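Local atomic coordinates of GH3 beta-N-acetylglucosaminidase (Paenibacillaceae, PDB entry 6K5J), a protein that probably hydrolyses terminal beta-linked N-acetylglucosamine residues from oligosaccharides, as a beta-N-acetylglucosaminidase of glycoside hydrolase family 3. Residues 40-45 / 73-78; 88-93 / 405-410; 96-101 / 504-509. All blocks are in the same frame, centred on the assembly; numbering follows the deposited sequence.

Interaction 1 of 3, residues 40-45 / 73-78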
ATOM      1  N   GLU A  40      -3.668 -10.235  28.720  1.00 28.76           N
ATOM      2  CA  GLU A  40      -4.527  -9.483  29.624  1.00 31.59           C
ATOM      3  C   GLU A  40      -5.654  -8.759  28.912  1.00 29.55           C
ATOM      4  O   GLU A  40      -6.765  -8.697  29.436  1.00 30.00           O
ATOM      5  CB  GLU A  40      -3.695  -8.486  30.431  1.00 33.53           C
ATOM      6  CG  GLU A  40      -2.609  -9.201  31.227  1.00 35.73           C
ATOM      7  CD  GLU A  40      -1.772  -8.265  32.067  1.00 48.39           C
ATOM      8  OE1 GLU A  40      -2.177  -7.093  32.242  1.00 48.48           O
ATOM      9  OE2 GLU A  40      -0.707  -8.705  32.555  1.00 55.28           O
ATOM     10  N   ASP A  41      -5.409  -8.220  27.724  1.00 28.32           N
ATOM     11  CA  ASP A  41      -6.463  -7.531  27.000  1.00 26.11           C
ATOM     12  C   ASP A  41      -7.124  -8.402  25.940  1.00 26.69           C
ATOM     13  O   ASP A  41      -8.114  -7.975  25.347  1.00 24.85           O
ATOM     14  CB  ASP A  41      -5.911  -6.254  26.368  1.00 26.45           C
ATOM     15  CG  ASP A  41      -5.320  -5.307  27.410  1.00 35.51           C
ATOM     16  OD1 ASP A  41      -6.004  -5.044  28.421  1.00 36.40           O
ATOM     17  OD2 ASP A  41      -4.180  -4.837  27.219  1.00 34.06           O
ATOM     18  N   HIS A  42      -6.605  -9.603  25.699  1.00 23.27           N
ATOM     19  CA  HIS A  42      -7.255 -10.584  24.827  1.00 25.19           C
ATOM     20  C   HIS A  42      -7.418 -10.060  23.400  1.00 24.78           C
ATOM     21  O   HIS A  42      -8.423 -10.336  22.737  1.00 21.61           O
ATOM     22  CB  HIS A  42      -8.616 -11.019  25.394  1.00 24.86           C
ATOM     23  CG  HIS A  42      -8.593 -11.361  26.854  1.00 30.01           C
ATOM     24  ND1 HIS A  42      -8.020 -12.519  27.340  1.00 27.91           N
ATOM     25  CD2 HIS A  42      -9.082 -10.704  27.934  1.00 32.64           C
ATOM     26  CE1 HIS A  42      -8.155 -12.558  28.655  1.00 32.67           C
ATOM     27  NE2 HIS A  42      -8.798 -11.471  29.041  1.00 32.45           N
ATOM     28  N   VAL A  43      -6.431  -9.298  22.911  1.00 21.73           N
ATOM     29  CA  VAL A  43      -6.572  -8.710  21.581  1.00 20.49           C
ATOM     30  C   VAL A  43      -6.756  -9.805  20.533  1.00 20.22           C
ATOM     31  O   VAL A  43      -6.242 -10.924  20.656  1.00 21.53           O
ATOM     32  CB  VAL A  43      -5.388  -7.809  21.183  1.00 21.86           C
ATOM     33  CG1 VAL A  43      -5.358  -6.538  22.038  1.00 25.57           C
ATOM     34  CG2 VAL A  43      -4.059  -8.594  21.239  1.00 20.43           C
ATOM     35  N   GLY A  44      -7.489  -9.468  19.480  1.00 18.04           N
ATOM     36  CA  GLY A  44      -7.797 -10.429  18.437  1.00 22.42           C
ATOM     37  C   GLY A  44      -6.754 -10.469  17.343  1.00 19.60           C
ATOM     38  O   GLY A  44      -6.651 -11.461  16.611  1.00 19.88           O
ATOM     39  N   GLY A  45      -5.964  -9.406  17.224  1.00 19.71           N
ATOM     40  CA  GLY A  45      -5.049  -9.294  16.101  1.00 19.77           C
ATOM     41  C   GLY A  45      -3.832  -8.450  16.419  1.00 20.45           C
ATOM     42  O   GLY A  45      -3.837  -7.622  17.335  1.00 19.20           O
ATOM     43  N   SER A  73      -1.964 -19.021  26.965  1.00 26.58           N
ATOM     44  CA  SER A  73      -2.833 -18.264  27.858  1.00 26.18           C
ATOM     45  C   SER A  73      -4.312 -18.487  27.561  1.00 29.51           C
ATOM     46  O   SER A  73      -5.154 -17.721  28.046  1.00 29.50           O
ATOM     47  CB  SER A  73      -2.496 -16.769  27.788  1.00 27.38           C
ATOM     48  OG  SER A  73      -2.689 -16.255  26.474  1.00 29.34           O
ATOM     49  N   ASP A  74      -4.634 -19.518  26.772  1.00 31.04           N
ATOM     50  CA  ASP A  74      -6.006 -19.906  26.445  1.00 30.42           C
ATOM     51  C   ASP A  74      -6.775 -18.773  25.777  1.00 30.69           C
ATOM     52  O   ASP A  74      -7.954 -18.544  26.057  1.00 29.00           O
ATOM     53  CB  ASP A  74      -6.740 -20.425  27.684  1.00 34.52           C
ATOM     54  CG  ASP A  74      -6.146 -21.725  28.186  1.00 41.77           C
ATOM     55  OD1 ASP A  74      -5.955 -22.647  27.356  1.00 49.18           O
ATOM     56  OD2 ASP A  74      -5.834 -21.814  29.392  1.00 47.35           O
ATOM     57  N   ASN A  75      -6.107 -18.067  24.876  1.00 26.69           N
ATOM     58  CA  ASN A  75      -6.751 -17.049  24.066  1.00 27.10           C
ATOM     59  C   ASN A  75      -6.933 -17.535  22.632  1.00 23.46           C
ATOM     60  O   ASN A  75      -6.257 -18.452  22.166  1.00 26.14           O
ATOM     61  CB  ASN A  75      -5.943 -15.747  24.100  1.00 24.59           C
ATOM     62  CG  ASN A  75      -6.193 -14.957  25.367  1.00 26.07           C
ATOM     63  OD1 ASN A  75      -7.274 -14.401  25.554  1.00 23.91           O
ATOM     64  ND2 ASN A  75      -5.201 -14.914  26.249  1.00 27.07           N
ATOM     65  N   VAL A  76      -7.875 -16.905  21.937  1.00 25.90           N
ATOM     66  CA  VAL A  76      -8.171 -17.262  20.547  1.00 21.56           C
ATOM     67  C   VAL A  76      -6.926 -17.033  19.695  1.00 23.64           C
ATOM     68  O   VAL A  76      -6.178 -16.066  19.949  1.00 24.68           O
ATOM     69  CB  VAL A  76      -9.365 -16.428  20.040  1.00 23.07           C
ATOM     70  CG1 VAL A  76      -9.655 -16.682  18.586  1.00 22.62           C
ATOM     71  CG2 VAL A  76     -10.603 -16.722  20.887  1.00 26.73           C
ATOM     72  N   PRO A  77      -6.620 -17.891  18.712  1.00 22.64           N
ATOM     73  CA  PRO A  77      -5.481 -17.617  17.821  1.00 22.64           C
ATOM     74  C   PRO A  77      -5.615 -16.256  17.150  1.00 20.33           C
ATOM     75  O   PRO A  77      -6.718 -15.744  16.954  1.00 19.22           O
ATOM     76  CB  PRO A  77      -5.548 -18.750  16.789  1.00 26.43           C
ATOM     77  CG  PRO A  77      -6.267 -19.856  17.491  1.00 29.85           C
ATOM     78  CD  PRO A  77      -7.259 -19.186  18.412  1.00 26.58           C
ATOM     79  N   LEU A  78      -4.469 -15.673  16.799  1.00 20.26           N
ATOM     80  CA  LEU A  78      -4.413 -14.282  16.358  1.00 18.60           C
ATOM     81  C   LEU A  78      -4.479 -14.141  14.842  1.00 19.39           C
ATOM     82  O   LEU A  78      -3.875 -14.923  14.100  1.00 20.65           O
ATOM     83  CB  LEU A  78      -3.117 -13.630  16.837  1.00 22.41           C
ATOM     84  CG  LEU A  78      -2.891 -13.517  18.342  1.00 21.03           C
ATOM     85  CD1 LEU A  78      -1.422 -13.234  18.597  1.00 19.84           C
ATOM     86  CD2 LEU A  78      -3.762 -12.400  18.897  1.00 20.69           C
TER
HETATM   87  O   HOH W   1      -7.214 -13.514  19.344  1.00 22.74           O

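Interaction 2 of 3, residues 88-93 / 405-410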
ATOM      1  N   MET A  88       5.498   0.365  -4.097  1.00 25.87           N
ATOM      2  CA  MET A  88       5.976   1.456  -3.250  1.00 27.92           C
ATOM      3  C   MET A  88       5.450   1.394  -1.816  1.00 29.88           C
ATOM      4  O   MET A  88       5.801   2.260  -1.008  1.00 29.92           O
ATOM      5  CB  MET A  88       5.635   2.818  -3.880  1.00 23.43           C
ATOM      6  CG  MET A  88       6.346   3.073  -5.223  1.00 20.36           C
ATOM      7  SD  MET A  88       8.158   2.887  -5.130  1.00 24.15           S
ATOM      8  CE  MET A  88       8.589   4.331  -4.194  1.00 28.79           C
ATOM      9  N   VAL A  89       4.641   0.401  -1.454  1.00 22.52           N
ATOM     10  CA  VAL A  89       4.183   0.245  -0.072  1.00 22.64           C
ATOM     11  C   VAL A  89       4.483  -1.198   0.322  1.00 19.90           C
ATOM     12  O   VAL A  89       3.687  -2.109   0.077  1.00 19.89           O
ATOM     13  CB  VAL A  89       2.700   0.593   0.121  1.00 20.63           C
ATOM     14  CG1 VAL A  89       2.258   0.278   1.544  1.00 23.02           C
ATOM     15  CG2 VAL A  89       2.456   2.066  -0.144  1.00 24.70           C
ATOM     16  N   THR A  90       5.652  -1.415   0.910  1.00 19.14           N
ATOM     17  CA  THR A  90       5.989  -2.680   1.541  1.00 22.78           C
ATOM     18  C   THR A  90       6.618  -2.375   2.894  1.00 25.01           C
ATOM     19  O   THR A  90       7.158  -1.287   3.114  1.00 22.13           O
ATOM     20  CB  THR A  90       6.962  -3.525   0.689  1.00 23.67           C
ATOM     21  OG1 THR A  90       8.164  -2.785   0.470  1.00 21.98           O
ATOM     22  CG2 THR A  90       6.347  -3.905  -0.672  1.00 24.64           C
ATOM     23  N   ARG A  91       6.528  -3.339   3.812  1.00 20.17           N
ATOM     24  CA  ARG A  91       7.156  -3.210   5.121  1.00 20.13           C
ATOM     25  C   ARG A  91       8.379  -4.091   5.285  1.00 22.41           C
ATOM     26  O   ARG A  91       9.166  -3.866   6.212  1.00 24.13           O
ATOM     27  CB  ARG A  91       6.165  -3.557   6.239  1.00 21.62           C
ATOM     28  CG  ARG A  91       4.877  -2.805   6.154  1.00 19.73           C
ATOM     29  CD  ARG A  91       5.105  -1.328   6.347  1.00 22.05           C
ATOM     30  NE  ARG A  91       3.825  -0.671   6.540  1.00 22.85           N
ATOM     31  CZ  ARG A  91       3.551   0.565   6.156  1.00 32.66           C
ATOM     32  NH1 ARG A  91       4.470   1.323   5.553  1.00 27.22           N
ATOM     33  NH2 ARG A  91       2.342   1.035   6.374  1.00 27.28           N
ATOM     34  N   LEU A  92       8.540  -5.089   4.420  1.00 22.29           N
ATOM     35  CA  LEU A  92       9.684  -5.988   4.436  1.00 23.15           C
ATOM     36  C   LEU A  92      10.131  -6.215   3.002  1.00 21.48           C
ATOM     37  O   LEU A  92       9.330  -6.627   2.162  1.00 21.66           O
ATOM     38  CB  LEU A  92       9.327  -7.324   5.102  1.00 22.77           C
ATOM     39  CG  LEU A  92      10.452  -8.368   5.066  1.00 21.27           C
ATOM     40  CD1 LEU A  92      11.666  -7.896   5.870  1.00 18.78           C
ATOM     41  CD2 LEU A  92       9.940  -9.707   5.574  1.00 21.40           C
ATOM     42  N   GLU A  93      11.408  -5.945   2.728  1.00 19.92           N
ATOM     43  CA  GLU A  93      12.032  -6.333   1.476  1.00 22.09           C
ATOM     44  C   GLU A  93      13.226  -7.261   1.661  1.00 23.26           C
ATOM     45  O   GLU A  93      13.604  -7.942   0.707  1.00 23.89           O
ATOM     46  CB  GLU A  93      12.486  -5.090   0.689  1.00 27.28           C
ATOM     47  CG  GLU A  93      11.399  -4.026   0.520  1.00 25.19           C
ATOM     48  CD  GLU A  93      11.195  -3.195   1.774  1.00 28.14           C
ATOM     49  OE1 GLU A  93      10.031  -2.899   2.121  1.00 29.67           O
ATOM     50  OE2 GLU A  93      12.191  -2.848   2.439  1.00 27.91           O
ATOM     51  N   GLU A 405       8.030   6.051   2.414  1.00 47.49           N
ATOM     52  CA  GLU A 405       8.986   5.617   3.422  1.00 49.36           C
ATOM     53  C   GLU A 405      10.422   5.829   2.957  1.00 45.28           C
ATOM     54  O   GLU A 405      10.716   5.834   1.757  1.00 41.74           O
ATOM     55  CB  GLU A 405       8.759   4.141   3.765  1.00 48.17           C
ATOM     56  CG  GLU A 405       9.646   3.600   4.880  1.00 47.80           C
ATOM     57  CD  GLU A 405       9.425   4.314   6.210  1.00 54.78           C
ATOM     58  OE1 GLU A 405       8.681   3.772   7.061  1.00 52.45           O
ATOM     59  OE2 GLU A 405       9.999   5.411   6.407  1.00 53.53           O
ATOM     60  N   VAL A 406      11.311   6.036   3.930  1.00 44.36           N
ATOM     61  CA  VAL A 406      12.748   5.927   3.698  1.00 45.40           C
ATOM     62  C   VAL A 406      13.055   4.459   3.418  1.00 50.26           C
ATOM     63  O   VAL A 406      13.031   3.619   4.323  1.00 46.37           O
ATOM     64  CB  VAL A 406      13.561   6.450   4.886  1.00 43.79           C
ATOM     65  CG1 VAL A 406      15.047   6.287   4.602  1.00 43.83           C
ATOM     66  CG2 VAL A 406      13.210   7.913   5.166  1.00 44.85           C
ATOM     67  N   LEU A 407      13.337   4.153   2.156  1.00 47.00           N
ATOM     68  CA  LEU A 407      13.400   2.780   1.668  1.00 45.03           C
ATOM     69  C   LEU A 407      14.515   2.725   0.637  1.00 46.71           C
ATOM     70  O   LEU A 407      14.279   2.894  -0.567  1.00 39.11           O
ATOM     71  CB  LEU A 407      12.057   2.353   1.073  1.00 40.62           C
ATOM     72  CG  LEU A 407      11.876   0.924   0.566  1.00 43.98           C
ATOM     73  CD1 LEU A 407      12.706  -0.009   1.416  1.00 45.86           C
ATOM     74  CD2 LEU A 407      10.400   0.540   0.603  1.00 36.43           C
ATOM     75  N   PRO A 408      15.754   2.496   1.076  1.00 48.02           N
ATOM     76  CA  PRO A 408      16.882   2.537   0.138  1.00 47.90           C
ATOM     77  C   PRO A 408      16.795   1.405  -0.872  1.00 39.53           C
ATOM     78  O   PRO A 408      16.346   0.299  -0.560  1.00 47.32           O
ATOM     79  CB  PRO A 408      18.109   2.390   1.047  1.00 51.52           C
ATOM     80  CG  PRO A 408      17.600   1.613   2.222  1.00 52.44           C
ATOM     81  CD  PRO A 408      16.165   2.049   2.420  1.00 51.13           C
ATOM     82  N   ARG A 409      17.205   1.707  -2.101  1.00 40.32           N
ATOM     83  CA  ARG A 409      17.195   0.752  -3.200  1.00 34.75           C
ATOM     84  C   ARG A 409      18.618   0.584  -3.710  1.00 31.94           C
ATOM     85  O   ARG A 409      19.244   1.563  -4.129  1.00 36.90           O
ATOM     86  CB  ARG A 409      16.272   1.219  -4.330  1.00 33.58           C
ATOM     87  CG  ARG A 409      14.844   1.527  -3.880  1.00 34.00           C
ATOM     88  CD  ARG A 409      14.001   0.260  -3.674  1.00 32.67           C
ATOM     89  NE  ARG A 409      12.575   0.569  -3.763  1.00 30.02           N
ATOM     90  CZ  ARG A 409      11.589  -0.243  -3.386  1.00 31.20           C
ATOM     91  NH1 ARG A 409      11.844  -1.447  -2.875  1.00 28.09           N
ATOM     92  NH2 ARG A 409      10.333   0.160  -3.516  1.00 32.59           N
ATOM     93  N   LYS A 410      19.118  -0.652  -3.690  1.00 29.22           N
ATOM     94  CA  LYS A 410      20.436  -0.926  -4.257  1.00 34.05           C
ATOM     95  C   LYS A 410      20.385  -1.081  -5.777  1.00 33.26           C
ATOM     96  O   LYS A 410      21.288  -0.616  -6.485  1.00 27.85           O
ATOM     97  CB  LYS A 410      21.028  -2.185  -3.620  1.00 33.93           C
ATOM     98  CG  LYS A 410      22.446  -2.499  -4.087  1.00 41.66           C
ATOM     99  CD  LYS A 410      22.801  -3.951  -3.827  1.00 47.66           C
ATOM    100  CE  LYS A 410      22.758  -4.774  -5.109  1.00 50.62           C
ATOM    101  NZ  LYS A 410      24.077  -4.766  -5.805  1.00 52.07           N
TER
HETATM  102  O   HOH W   2       7.380   4.191  -0.271  1.00 38.08           O
HETATM  103  O   HOH W   3       9.248  -2.505  -2.096  1.00 31.03           O
HETATM  104  O   HOH W   4       7.755   1.473   6.237  1.00 37.13           O

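Interaction 3 of 3, residues 96-101 / 504-509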
ATOM      1  N   VAL A  96      12.748 -11.313   0.888  1.00 20.11           N
ATOM      2  CA  VAL A  96      11.500 -11.613   0.203  1.00 21.15           C
ATOM      3  C   VAL A  96      11.545 -10.964  -1.174  1.00 22.28           C
ATOM      4  O   VAL A  96      12.377 -10.097  -1.451  1.00 20.90           O
ATOM      5  CB  VAL A  96      10.253 -11.140   0.987  1.00 20.38           C
ATOM      6  CG1 VAL A  96      10.261 -11.738   2.391  1.00 19.70           C
ATOM      7  CG2 VAL A  96      10.206  -9.620   1.057  1.00 22.93           C
ATOM      8  N   THR A  97      10.647 -11.421  -2.046  1.00 22.14           N
ATOM      9  CA  THR A  97      10.543 -10.867  -3.390  1.00 24.20           C
ATOM     10  C   THR A  97       9.946  -9.472  -3.326  1.00 22.60           C
ATOM     11  O   THR A  97       8.903  -9.270  -2.700  1.00 21.38           O
ATOM     12  CB  THR A  97       9.652 -11.757  -4.257  1.00 20.77           C
ATOM     13  OG1 THR A  97      10.113 -13.109  -4.187  1.00 22.14           O
ATOM     14  CG2 THR A  97       9.654 -11.302  -5.711  1.00 19.26           C
ATOM     15  N   VAL A  98      10.576  -8.517  -4.004  1.00 18.15           N
ATOM     16  CA  VAL A  98       9.988  -7.193  -4.171  1.00 20.40           C
ATOM     17  C   VAL A  98       9.077  -7.277  -5.392  1.00 24.33           C
ATOM     18  O   VAL A  98       9.540  -7.467  -6.517  1.00 25.28           O
ATOM     19  CB  VAL A  98      11.060  -6.106  -4.319  1.00 23.63           C
ATOM     20  CG1 VAL A  98      10.409  -4.733  -4.500  1.00 23.82           C
ATOM     21  CG2 VAL A  98      11.946  -6.092  -3.091  1.00 23.94           C
ATOM     22  N   VAL A  99       7.775  -7.179  -5.162  1.00 16.93           N
ATOM     23  CA  VAL A  99       6.764  -7.437  -6.177  1.00 20.41           C
ATOM     24  C   VAL A  99       6.316  -6.089  -6.739  1.00 20.80           C
ATOM     25  O   VAL A  99       6.225  -5.120  -5.976  1.00 23.60           O
ATOM     26  CB  VAL A  99       5.613  -8.239  -5.546  1.00 24.65           C
ATOM     27  CG1 VAL A  99       4.388  -8.220  -6.392  1.00 23.19           C
ATOM     28  CG2 VAL A  99       6.083  -9.682  -5.256  1.00 21.26           C
ATOM     29  N   PRO A 100       6.025  -5.974  -8.038  1.00 21.86           N
ATOM     30  CA  PRO A 100       5.493  -4.709  -8.570  1.00 22.14           C
ATOM     31  C   PRO A 100       4.201  -4.302  -7.882  1.00 21.30           C
ATOM     32  O   PRO A 100       3.395  -5.141  -7.474  1.00 20.76           O
ATOM     33  CB  PRO A 100       5.245  -5.022 -10.047  1.00 20.95           C
ATOM     34  CG  PRO A 100       6.178  -6.129 -10.355  1.00 28.46           C
ATOM     35  CD  PRO A 100       6.237  -6.963  -9.106  1.00 23.61           C
ATOM     36  N   GLY A 101       4.004  -2.986  -7.777  1.00 20.87           N
ATOM     37  CA  GLY A 101       2.858  -2.433  -7.094  1.00 18.90           C
ATOM     38  C   GLY A 101       1.708  -2.170  -8.049  1.00 18.40           C
ATOM     39  O   GLY A 101       1.775  -2.444  -9.243  1.00 16.97           O
ATOM     40  N   GLU A 504       7.178   3.146  -9.967  1.00 18.61           N
ATOM     41  CA  GLU A 504       7.834   2.666  -8.754  1.00 18.99           C
ATOM     42  C   GLU A 504       9.333   2.647  -9.032  1.00 19.99           C
ATOM     43  O   GLU A 504       9.768   2.765 -10.183  1.00 19.42           O
ATOM     44  CB  GLU A 504       7.341   1.279  -8.328  1.00 20.14           C
ATOM     45  CG  GLU A 504       7.534   0.229  -9.393  1.00 18.53           C
ATOM     46  CD  GLU A 504       6.807  -1.053  -9.074  1.00 20.31           C
ATOM     47  OE1 GLU A 504       5.704  -0.996  -8.482  1.00 20.34           O
ATOM     48  OE2 GLU A 504       7.350  -2.122  -9.415  1.00 22.58           O
ATOM     49  N   ASN A 505      10.124   2.508  -7.962  1.00 18.86           N
ATOM     50  CA  ASN A 505      11.578   2.413  -8.076  1.00 20.62           C
ATOM     51  C   ASN A 505      12.096   1.040  -7.647  1.00 22.49           C
ATOM     52  O   ASN A 505      13.220   0.917  -7.154  1.00 23.09           O
ATOM     53  CB  ASN A 505      12.261   3.527  -7.276  1.00 22.45           C
ATOM     54  CG  ASN A 505      12.073   3.383  -5.774  1.00 23.37           C
ATOM     55  OD1 ASN A 505      11.339   2.520  -5.308  1.00 22.47           O
ATOM     56  ND2 ASN A 505      12.739   4.246  -5.007  1.00 26.58           N
ATOM     57  N   THR A 506      11.274   0.006  -7.818  1.00 22.05           N
ATOM     58  CA  THR A 506      11.631  -1.358  -7.457  1.00 20.19           C
ATOM     59  C   THR A 506      12.774  -1.881  -8.324  1.00 21.83           C
ATOM     60  O   THR A 506      13.031  -1.350  -9.408  1.00 18.76           O
ATOM     61  CB  THR A 506      10.431  -2.277  -7.647  1.00 22.31           C
ATOM     62  OG1 THR A 506      10.017  -2.217  -9.020  1.00 19.77           O
ATOM     63  CG2 THR A 506       9.275  -1.857  -6.752  1.00 22.02           C
ATOM     64  N   PRO A 507      13.449  -2.955  -7.886  1.00 20.77           N
ATOM     65  CA  PRO A 507      14.502  -3.533  -8.735  1.00 21.76           C
ATOM     66  C   PRO A 507      14.015  -3.911 -10.123  1.00 20.69           C
ATOM     67  O   PRO A 507      14.677  -3.582 -11.113  1.00 19.42           O
ATOM     68  CB  PRO A 507      14.961  -4.758  -7.927  1.00 21.23           C
ATOM     69  CG  PRO A 507      14.724  -4.363  -6.504  1.00 28.29           C
ATOM     70  CD  PRO A 507      13.420  -3.580  -6.547  1.00 22.69           C
ATOM     71  N   SER A 508      12.857  -4.581 -10.224  1.00 19.28           N
ATOM     72  CA  SER A 508      12.399  -5.050 -11.526  1.00 18.97           C
ATOM     73  C   SER A 508      11.941  -3.902 -12.416  1.00 19.31           C
ATOM     74  O   SER A 508      12.067  -3.994 -13.639  1.00 17.03           O
ATOM     75  CB  SER A 508      11.281  -6.086 -11.364  1.00 19.62           C
ATOM     76  OG  SER A 508      10.114  -5.507 -10.803  1.00 20.41           O
ATOM     77  N   ALA A 509      11.400  -2.826 -11.832  1.00 19.15           N
ATOM     78  CA  ALA A 509      10.988  -1.684 -12.645  1.00 17.21           C
ATOM     79  C   ALA A 509      12.202  -0.955 -13.203  1.00 18.79           C
ATOM     80  O   ALA A 509      12.187  -0.495 -14.347  1.00 18.80           O
ATOM     81  CB  ALA A 509      10.124  -0.719 -11.823  1.00 18.32           C
TER
HETATM   82  O   HOH W   5      11.210  -5.941  -8.116  1.00 23.58           O

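Interaction 1 of 3, residues 40-45 / 73-78
His42 and Asn75 cross at about a right angle, and the edge of the imidazole meets the end of the amide. ND1 of His42 donates to OD1 of Asn75 at 2.7 Å with an N-H...O angle of 162°. The oxygen lies almost in the ring plane and is approached on a lone pair, although ring and amide planes are turned 49° apart. Asn75 has CG anti to its carbonyl carbon (chi1 -79°), which turns the amide toward His42. ND2 of Asn75 donates to OG of Ser73 at 2.9 Å, close to the amide plane, fixing which way round the group sits. An asparagine suits the place because it accepts and donates at once; an alanine here would probably leave ND1 of His42 without its acceptor and the imidazole freer to turn, with Ser73 OG losing only the amide N-H. Both segments are helix-to-strand loops, leading from helices 32-39 and 56-72 into the adjacent parallel strands 45-47 and 79-81 of the TIM-barrel-type domain. Asp74, with positive phi, closes helix 56-72 in a Schellman motif. Nearer the sheet the isobutyl group of Leu78 packs on backbone: CD2 lies 3.4 Å from Val43 O and meets Val43 CG2 more loosely at 4.5 Å. Lys337 bonds to the carbonyl oxygens of both Gly44 and Pro77. A water reaches Val43 O and Val76 O, with more acceptors around than protons to give.

Interaction 2 of 3, residues 88-93 / 405-410
Leu407 thrusts its two methyl groups against the carboxylate of Glu93, the side chains meeting tip to tip. CD1 of Leu407 stands only 3.1 Å from OE2 of Glu93, a tight contact, while CD2 lies 3.8 Å from OE1 of the same group. Having CG anti to the backbone N (chi1 -177°) directs the leucine branch point at the other loop. OE1 of Glu93 has polar partners of its own: it lies 2.5 Å from Thr90 OG1, too short to be taken at face value, and forms a salt bridge with Arg50. CD2 of Leu407 also comes 4.0 Å from that threonine hydroxyl, the side chains crossing at about a right angle. CG of Leu407 lies over the centre of one guanidinium face of Arg409. At the guanidinium edge, near the plane, SD of Met88 approaches NH2 of Arg409 at 3.8 Å; the bend at chi2 (-54°) places the sulfur there. Arginine offers enough N-H groups to be held from several sides: NH2 donates to Gly87 O, NE to Asn505 OD1, and NH1 to a water that donates to Thr90 OG1. Another water, donating to Glu405 OE1, is only weakly bonded by Arg91, which touches an N-acetylglucosamine and is held by a salt bridge to Asp83 and by Glu402 O. The contact thus joins the loops that link strand 79-81 to helix 102-108 and strand 390-396 to helix 413-419.

Interaction 3 of 3, residues 96-101 / 504-509
Gly101 N donates to Glu504 OE1 at 2.7 Å, nearly straight at 163°, on the syn lone pair. A CB at Gly101 would come about 3.2 Å from that same OE1, so glycine avoids crowding the accepting oxygen. OE2 of Glu504 receives Thr506 OG1 at 2.7 Å from above the carboxylate plane and rests 3.6 Å from CB of Pro100. Beyond CG the glutamate is extended, long enough to reach the opposing backbone. Thr506 is the N-cap of helix 507-517: its hydroxyl, which donates to the glutamate, accepts from Ala509 N at 3.2 Å, a double role that a threonine can fill. Pro507 follows in the first turn, where a proline's missing N-H costs no helix bond. Its CD packs 3.8 Å from CG1 of Val98, which also meets Thr506 CG2; having CG1 anti to the backbone N (chi1 180°) carries that methyl to both. A water donates to Val98 O and accepts from Ser508 N, while Ser508 OG is bonded to Ser369. Because Gly101 is the N-cap residue before helix 102-108, the buried carboxyl group of Glu504 lies near the starts of two helices, which would probably favour its ionised form.

How the interactions relate
Interaction 1 stands apart, its centre 31 Å from that of interaction 2 and 35 Å from that of interaction 3, and it joins two successive helix-to-strand loops within the TIM-barrel-type domain. Interactions 2 and 3 lie 9 Å apart between centres and touch. Both tie the connection from strand 79-81 to helix 102-108 to chain more than 300 residues later, and Arg409 NE probably bonds Asn505 OD1 between them. Interaction 3 is buried and crossed by one carboxylate bond at the starts of two helices, whereas interaction 2 is a surface contact of methyl groups, sulfur and water bridges. Partly buried interaction 1 relies instead on a neutral amide and an imidazole.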